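Local coordinates for protein galectin (Xenopus laevis, PDB 3WUD) that binds lactose and probably related beta-galactosides as a proto-type galectin, a two-subunit lectin close to galectin-1, at residues Leu20-Phe25 with Asp126-Lys131; Val79-Gln84 with Val101-Gly106. All blocks are in the same frame, centred on the assembly; numbering follows the deposited sequence.

Contact 1: residues Leu20-Phe25 with Asp126-Lys131; sequences LELKGF and DGIELK
In the galectin beta-sandwich, the strand holding L22-F25 pairs antiparallel with E129-K131, part of the outermost strand, within this chain, of the five-stranded sheet. Three backbone bonds join them. F25 and E129 make a hydrogen-bonded pair: F25 N gives to E129 O at 2.8 Å, reaching a lone pair in the carbonyl plane, and E129 N returns a nearly straight bond (179°) to F25 O. Two residues further on, past the non-hydrogen-bonded pair G24-L130, K131 N bonds K23 O at 2.9 Å. Glycine suits position 24: G24 CA already lies 2.9 Å from E129 O, and a CB there would collide with that oxygen and with CG1 of I128.

I128, the last residue of the turn before the strand, fills this place instead. Its CG1 stands anti to the backbone N (chi1 -180°), which lays it 3.6 Å from F25 O, while CD1 packs over the backbone of G24 and meets L22 CD2 at 4.3 Å. These branched apolar groups suit the buried side, where L22 also touches M125 and I133 and I128 touches F33. L130 packs on M125 and on M9 of the second subunit, and K131 makes backbone hydrogen bonds to that subunit, placing this strand at the dimer interface.

On the other face, F25 and E129 side chains share the exposed side with two lysines, whose aliphatic stems lie side by side, pointing the same way. The like charges, probably both protonated, stay apart: K23 NZ is 5.7 Å from K131 NZ.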
ATOM      1  N   LEU A  20       1.082  10.571   5.054  1.00 20.57           N
ATOM      2  CA  LEU A  20       1.260   9.201   4.627  1.00 20.24           C
ATOM      3  C   LEU A  20       2.662   8.848   5.138  1.00 20.71           C
ATOM      4  O   LEU A  20       3.622   9.535   4.819  1.00 18.60           O
ATOM      5  CB  LEU A  20       1.151   9.126   3.108  1.00 20.74           C
ATOM      6  CG  LEU A  20       1.406   7.739   2.462  1.00 20.94           C
ATOM      7  CD1 LEU A  20       0.998   7.666   1.009  1.00 23.38           C
ATOM      8  CD2 LEU A  20       2.884   7.335   2.533  1.00 25.15           C
ATOM      9  N   GLU A  21       2.743   7.877   6.005  1.00 19.92           N
ATOM     10  CA  GLU A  21       4.030   7.375   6.506  1.00 22.88           C
ATOM     11  C   GLU A  21       4.424   6.142   5.789  1.00 23.66           C
ATOM     12  O   GLU A  21       3.629   5.231   5.667  1.00 24.22           O
ATOM     13  CB  GLU A  21       3.951   7.016   7.996  1.00 25.21           C
ATOM     14  CG  GLU A  21       5.310   6.521   8.511  1.00 32.05           C
ATOM     15  CD  GLU A  21       5.212   5.638   9.736  1.00 37.41           C
ATOM     16  OE1 GLU A  21       5.932   4.590   9.801  1.00 50.08           O
ATOM     17  OE2 GLU A  21       4.421   6.005  10.625  1.00 37.08           O
ATOM     18  N   LEU A  22       5.666   6.091   5.296  1.00 22.74           N
ATOM     19  CA  LEU A  22       6.208   4.905   4.630  1.00 25.24           C
ATOM     20  C   LEU A  22       7.405   4.375   5.434  1.00 25.55           C
ATOM     21  O   LEU A  22       8.255   5.153   5.835  1.00 26.69           O
ATOM     22  CB  LEU A  22       6.669   5.222   3.206  1.00 26.11           C
ATOM     23  CG  LEU A  22       6.937   4.028   2.281  1.00 31.52           C
ATOM     24  CD1 LEU A  22       6.378   4.246   0.895  1.00 33.99           C
ATOM     25  CD2 LEU A  22       8.435   3.677   2.182  1.00 33.38           C
ATOM     26  N   LYS A  23       7.432   3.068   5.672  1.00 22.62           N
ATOM     27  CA  LYS A  23       8.585   2.414   6.263  1.00 20.77           C
ATOM     28  C   LYS A  23       9.078   1.372   5.266  1.00 19.05           C
ATOM     29  O   LYS A  23       8.297   0.619   4.714  1.00 16.43           O
ATOM     30  CB  LYS A  23       8.203   1.771   7.617  1.00 24.62           C
ATOM     31  CG  LYS A  23       9.386   1.195   8.387  1.00 29.25           C
ATOM     32  CD  LYS A  23       8.949   0.689   9.764  1.00 35.55           C
ATOM     33  CE  LYS A  23       8.881   1.811  10.771  1.00 41.46           C
ATOM     34  NZ  LYS A  23       8.535   1.281  12.139  1.00 48.35           N
ATOM     35  N   GLY A  24      10.392   1.252   5.074  1.00 17.72           N
ATOM     36  CA  GLY A  24      10.911   0.358   4.069  1.00 18.18           C
ATOM     37  C   GLY A  24      12.345  -0.004   4.439  1.00 18.85           C
ATOM     38  O   GLY A  24      12.949   0.654   5.296  1.00 20.28           O
ATOM     39  N   PHE A  25      12.910  -0.977   3.716  1.00 18.25           N
ATOM     40  CA  PHE A  25      14.275  -1.429   3.951  1.00 19.68           C
ATOM     41  C   PHE A  25      15.141  -1.059   2.752  1.00 16.62           C
ATOM     42  O   PHE A  25      14.793  -1.366   1.649  1.00 18.90           O
ATOM     43  CB  PHE A  25      14.365  -2.960   4.205  1.00 19.12           C
ATOM     44  CG  PHE A  25      15.760  -3.424   4.619  1.00 20.10           C
ATOM     45  CD1 PHE A  25      16.112  -3.511   5.959  1.00 22.83           C
ATOM     46  CD2 PHE A  25      16.685  -3.763   3.656  1.00 22.90           C
ATOM     47  CE1 PHE A  25      17.386  -3.931   6.330  1.00 23.86           C
ATOM     48  CE2 PHE A  25      17.982  -4.196   4.015  1.00 19.91           C
ATOM     49  CZ  PHE A  25      18.320  -4.254   5.339  1.00 24.23           C
ATOM     50  N   ASP A 126      10.797   2.791  -5.616  1.00 18.62           N
ATOM     51  CA  ASP A 126      11.775   2.022  -6.359  1.00 22.03           C
ATOM     52  C   ASP A 126      13.075   2.042  -5.517  1.00 16.96           C
ATOM     53  O   ASP A 126      13.406   3.039  -4.924  1.00 17.94           O
ATOM     54  CB  ASP A 126      11.990   2.660  -7.739  1.00 28.81           C
ATOM     55  CG  ASP A 126      12.873   1.829  -8.681  1.00 38.28           C
ATOM     56  OD1 ASP A 126      12.953   0.548  -8.610  1.00 44.75           O
ATOM     57  OD2 ASP A 126      13.485   2.487  -9.538  1.00 48.30           O
ATOM     58  N   GLY A 127      13.743   0.915  -5.402  1.00 18.71           N
ATOM     59  CA  GLY A 127      15.015   0.872  -4.697  1.00 18.28           C
ATOM     60  C   GLY A 127      14.928   0.693  -3.184  1.00 19.34           C
ATOM     61  O   GLY A 127      15.954   0.735  -2.499  1.00 20.18           O
ATOM     62  N   ILE A 128      13.704   0.528  -2.680  1.00 18.86           N
ATOM     63  CA  ILE A 128      13.450   0.400  -1.262  1.00 21.75           C
ATOM     64  C   ILE A 128      12.360  -0.654  -1.106  1.00 22.74           C
ATOM     65  O   ILE A 128      11.389  -0.606  -1.819  1.00 23.43           O
ATOM     66  CB  ILE A 128      13.101   1.786  -0.581  1.00 22.14           C
ATOM     67  CG1 ILE A 128      12.850   1.603   0.914  1.00 23.30           C
ATOM     68  CG2 ILE A 128      11.926   2.508  -1.245  1.00 22.64           C
ATOM     69  CD1 ILE A 128      12.628   2.904   1.642  1.00 22.52           C
ATOM     70  N   GLU A 129      12.518  -1.558  -0.160  1.00 23.16           N
ATOM     71  CA  GLU A 129      11.577  -2.652   0.019  1.00 25.95           C
ATOM     72  C   GLU A 129      10.483  -2.226   0.983  1.00 24.37           C
ATOM     73  O   GLU A 129      10.759  -1.761   2.061  1.00 24.74           O
ATOM     74  CB  GLU A 129      12.305  -3.911   0.478  1.00 28.58           C
ATOM     75  CG  GLU A 129      13.370  -4.315  -0.532  1.00 34.01           C
ATOM     76  CD  GLU A 129      14.075  -5.622  -0.196  1.00 42.16           C
ATOM     77  OE1 GLU A 129      13.350  -6.602   0.154  1.00 42.19           O
ATOM     78  OE2 GLU A 129      15.354  -5.665  -0.282  1.00 47.02           O
ATOM     79  N   LEU A 130       9.230  -2.425   0.608  1.00 22.95           N
ATOM     80  CA  LEU A 130       8.155  -1.997   1.490  1.00 22.33           C
ATOM     81  C   LEU A 130       8.174  -2.824   2.758  1.00 19.74           C
ATOM     82  O   LEU A 130       8.272  -4.068   2.728  1.00 19.22           O
ATOM     83  CB  LEU A 130       6.798  -2.175   0.795  1.00 24.24           C
ATOM     84  CG  LEU A 130       5.549  -1.898   1.562  1.00 26.60           C
ATOM     85  CD1 LEU A 130       5.392  -0.447   1.980  1.00 28.32           C
ATOM     86  CD2 LEU A 130       4.381  -2.336   0.658  1.00 28.03           C
ATOM     87  N   LYS A 131       7.989  -2.137   3.873  1.00 16.60           N
ATOM     88  CA  LYS A 131       7.705  -2.805   5.151  1.00 18.26           C
ATOM     89  C   LYS A 131       6.279  -2.406   5.545  1.00 16.29           C
ATOM     90  O   LYS A 131       5.495  -3.283   5.824  1.00 15.75           O
ATOM     91  CB  LYS A 131       8.759  -2.423   6.221  1.00 19.30           C
ATOM     92  CG  LYS A 131       8.453  -2.798   7.678  1.00 23.64           C
ATOM     93  CD  LYS A 131       8.204  -4.264   7.923  1.00 28.05           C
ATOM     94  CE  LYS A 131       7.460  -4.465   9.259  1.00 34.35           C
ATOM     95  NZ  LYS A 131       6.415  -3.397   9.566  1.00 39.91           N
TER

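Contact 2: residues Val79-Gln84 with Val101-Gly106; sequences VFPFQQ and VKLSDG
L103 of the galectin beta-sandwich packs into V79-F82, part of the loop that links strand 70-77 of one sheet to strand 86-95 of the other. Its two methyls carry the tight, buried half of the contact. CD1 meets V79 tip to tip, 3.8 Å from CG1, and also touches P81 CD at 3.9 Å; CD2 comes obliquely to the F82 ring, 3.9 Å from CZ. In L103, chi1 (-58°) sets CG anti to the carbonyl carbon, and chi2 (174°) then places CD1, with CD2 as the other branch. F82 suits the buried side of the loop: P81 CD covers one face of its ring, offset toward the rim, and F33 meets it edge-to-face.

The solvent side is polar, built from exposed S104 and D105. L103-G106 makes a type I beta turn, closed by G106 N to L103 O, and glycine suits the last position, whose backbone angles would jam a CB against the preceding carbonyl. P81 CB lies 3.6 Å from D105 OD1, in van der Waals contact, while D105 OD2 accepts a bond from Q107 N. A water donates to P81 O at 3.0 Å; its link to S104 OG, at 2.5 Å, is doubtfully short.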
ATOM      1  N   VAL A  79      20.347  17.279   4.105  1.00 22.46           N
ATOM      2  CA  VAL A  79      19.989  16.354   5.189  1.00 24.13           C
ATOM      3  C   VAL A  79      19.975  14.938   4.640  1.00 23.11           C
ATOM      4  O   VAL A  79      19.514  14.712   3.521  1.00 19.12           O
ATOM      5  CB  VAL A  79      18.635  16.698   5.792  1.00 25.91           C
ATOM      6  CG1 VAL A  79      17.525  16.441   4.829  1.00 25.18           C
ATOM      7  CG2 VAL A  79      18.386  15.853   7.034  1.00 31.74           C
ATOM      8  N   PHE A  80      20.460  13.980   5.428  1.00 20.56           N
ATOM      9  CA  PHE A  80      20.573  12.601   4.941  1.00 18.71           C
ATOM     10  C   PHE A  80      20.719  11.599   6.070  1.00 19.52           C
ATOM     11  O   PHE A  80      21.812  11.059   6.294  1.00 20.80           O
ATOM     12  CB  PHE A  80      21.772  12.493   4.001  1.00 16.88           C
ATOM     13  CG  PHE A  80      21.701  11.339   3.035  1.00 17.72           C
ATOM     14  CD1 PHE A  80      20.996  11.463   1.851  1.00 17.54           C
ATOM     15  CD2 PHE A  80      22.383  10.136   3.242  1.00 15.94           C
ATOM     16  CE1 PHE A  80      20.933  10.412   0.936  1.00 16.10           C
ATOM     17  CE2 PHE A  80      22.268   9.059   2.363  1.00 18.45           C
ATOM     18  CZ  PHE A  80      21.531   9.206   1.174  1.00 17.45           C
ATOM     19  N   PRO A  81      19.636  11.306   6.745  1.00 22.05           N
ATOM     20  CA  PRO A  81      19.670  10.316   7.840  1.00 24.86           C
ATOM     21  C   PRO A  81      19.522   8.871   7.388  1.00 25.82           C
ATOM     22  O   PRO A  81      18.863   8.073   8.083  1.00 31.80           O
ATOM     23  CB  PRO A  81      18.420  10.667   8.596  1.00 20.82           C
ATOM     24  CG  PRO A  81      17.493  11.088   7.529  1.00 22.88           C
ATOM     25  CD  PRO A  81      18.310  11.898   6.584  1.00 21.72           C
ATOM     26  N   PHE A  82      19.995   8.529   6.208  1.00 22.19           N
ATOM     27  CA  PHE A  82      19.768   7.195   5.693  1.00 20.78           C
ATOM     28  C   PHE A  82      21.060   6.366   5.724  1.00 21.13           C
ATOM     29  O   PHE A  82      22.122   6.926   5.699  1.00 24.91           O
ATOM     30  CB  PHE A  82      19.161   7.251   4.260  1.00 21.01           C
ATOM     31  CG  PHE A  82      17.988   8.173   4.133  1.00 17.19           C
ATOM     32  CD1 PHE A  82      16.733   7.750   4.513  1.00 18.15           C
ATOM     33  CD2 PHE A  82      18.124   9.445   3.543  1.00 17.55           C
ATOM     34  CE1 PHE A  82      15.675   8.603   4.421  1.00 17.34           C
ATOM     35  CE2 PHE A  82      17.053  10.280   3.406  1.00 19.18           C
ATOM     36  CZ  PHE A  82      15.836   9.844   3.837  1.00 18.70           C
ATOM     37  N   GLN A  83      20.921   5.042   5.914  1.00 22.66           N
ATOM     38  CA  GLN A  83      22.004   4.075   5.764  1.00 24.00           C
ATOM     39  C   GLN A  83      21.563   2.941   4.871  1.00 23.80           C
ATOM     40  O   GLN A  83      20.423   2.484   4.904  1.00 21.22           O
ATOM     41  CB  GLN A  83      22.396   3.463   7.133  1.00 30.78           C
ATOM     42  CG  GLN A  83      22.152   4.409   8.299  1.00 35.90           C
ATOM     43  CD  GLN A  83      22.732   3.946   9.635  1.00 43.84           C
ATOM     44  OE1 GLN A  83      22.677   2.761   9.994  1.00 47.99           O
ATOM     45  NE2 GLN A  83      23.268   4.903  10.394  1.00 47.71           N
ATOM     46  N   GLN A  84      22.508   2.445   4.094  1.00 21.91           N
ATOM     47  CA  GLN A  84      22.304   1.284   3.273  1.00 23.29           C
ATOM     48  C   GLN A  84      22.225   0.083   4.190  1.00 24.44           C
ATOM     49  O   GLN A  84      22.878   0.071   5.236  1.00 23.92           O
ATOM     50  CB  GLN A  84      23.486   1.090   2.308  1.00 26.55           C
ATOM     51  CG  GLN A  84      23.617   2.170   1.244  1.00 26.07           C
ATOM     52  CD  GLN A  84      25.028   2.255   0.697  1.00 30.06           C
ATOM     53  OE1 GLN A  84      25.969   2.348   1.478  1.00 36.87           O
ATOM     54  NE2 GLN A  84      25.191   2.209  -0.623  1.00 29.03           N
ATOM     55  N   VAL A 101       7.994  17.096   4.374  1.00 16.80           N
ATOM     56  CA  VAL A 101       8.630  15.774   4.409  1.00 17.66           C
ATOM     57  C   VAL A 101       9.284  15.663   5.766  1.00 17.03           C
ATOM     58  O   VAL A 101      10.117  16.528   6.095  1.00 17.80           O
ATOM     59  CB  VAL A 101       9.701  15.629   3.382  1.00 17.71           C
ATOM     60  CG1 VAL A 101      10.389  14.274   3.466  1.00 17.51           C
ATOM     61  CG2 VAL A 101       9.115  15.889   1.957  1.00 19.46           C
ATOM     62  N   LYS A 102       8.896  14.643   6.508  1.00 15.78           N
ATOM     63  CA  LYS A 102       9.388  14.461   7.932  1.00 19.35           C
ATOM     64  C   LYS A 102      10.194  13.180   8.012  1.00 17.04           C
ATOM     65  O   LYS A 102       9.710  12.079   7.709  1.00 16.62           O
ATOM     66  CB  LYS A 102       8.178  14.407   8.908  1.00 21.28           C
ATOM     67  CG  LYS A 102       7.126  15.449   8.722  1.00 28.22           C
ATOM     68  CD  LYS A 102       6.010  15.264   9.757  1.00 34.16           C
ATOM     69  CE  LYS A 102       4.762  16.014   9.383  1.00 40.29           C
ATOM     70  NZ  LYS A 102       3.577  15.364   9.997  1.00 45.36           N
ATOM     71  N   LEU A 103      11.454  13.311   8.432  1.00 16.86           N
ATOM     72  CA  LEU A 103      12.398  12.267   8.489  1.00 18.24           C
ATOM     73  C   LEU A 103      12.473  11.699   9.923  1.00 18.94           C
ATOM     74  O   LEU A 103      12.023  12.366  10.912  1.00 20.36           O
ATOM     75  CB  LEU A 103      13.735  12.766   8.019  1.00 19.20           C
ATOM     76  CG  LEU A 103      13.708  13.348   6.584  1.00 20.56           C
ATOM     77  CD1 LEU A 103      15.039  13.960   6.240  1.00 20.65           C
ATOM     78  CD2 LEU A 103      13.265  12.281   5.584  1.00 18.42           C
ATOM     79  N   SER A 104      13.048  10.504   9.992  1.00 24.43           N
ATOM     80  CA  SER A 104      13.109   9.669  11.188  1.00 26.46           C
ATOM     81  C   SER A 104      13.890  10.298  12.316  1.00 24.19           C
ATOM     82  O   SER A 104      13.640   9.989  13.461  1.00 24.80           O
ATOM     83  CB  SER A 104      13.760   8.299  10.860  1.00 28.62           C
ATOM     84  OG  SER A 104      15.102   8.442  10.297  1.00 27.78           O
ATOM     85  N   ASP A 105      14.839  11.160  12.007  1.00 23.30           N
ATOM     86  CA  ASP A 105      15.644  11.867  12.996  1.00 23.29           C
ATOM     87  C   ASP A 105      15.076  13.241  13.380  1.00 21.50           C
ATOM     88  O   ASP A 105      15.756  14.062  13.939  1.00 25.26           O
ATOM     89  CB  ASP A 105      17.122  11.976  12.489  1.00 28.36           C
ATOM     90  CG  ASP A 105      17.276  12.950  11.316  1.00 28.51           C
ATOM     91  OD1 ASP A 105      18.408  13.416  10.988  1.00 30.35           O
ATOM     92  OD2 ASP A 105      16.245  13.307  10.724  1.00 24.12           O
ATOM     93  N   GLY A 106      13.813  13.512  13.037  1.00 20.33           N
ATOM     94  CA  GLY A 106      13.202  14.756  13.300  1.00 19.28           C
ATOM     95  C   GLY A 106      13.398  15.886  12.296  1.00 20.38           C
ATOM     96  O   GLY A 106      12.700  16.907  12.385  1.00 20.65           O
TER
HETATM   97  O   HOH W   1      15.941   7.295   8.256  1.00 39.71           O

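Both contacts reach the five-stranded sheet of one sandwich, their centres 13 Å apart and their nearest atoms about 6 Å apart without touching. Contact 2 is nested in the chain between the two segments of contact 1. Strand 86-95 lies between strands 19-26 and 98-103, and its T88 touches both I128 of contact 1 and F82 of contact 2; F33 likewise packs against both side chains. Contact 1 continues to the second subunit, whereas no residue of that subunit touches the two segments of contact 2. Neither belongs to the sugar pocket of H47, N49, R51, E55, N64, W71, E74 and R76: bound galactose is about 13 Å from the I128 side chain and about 14 Å from that of F82.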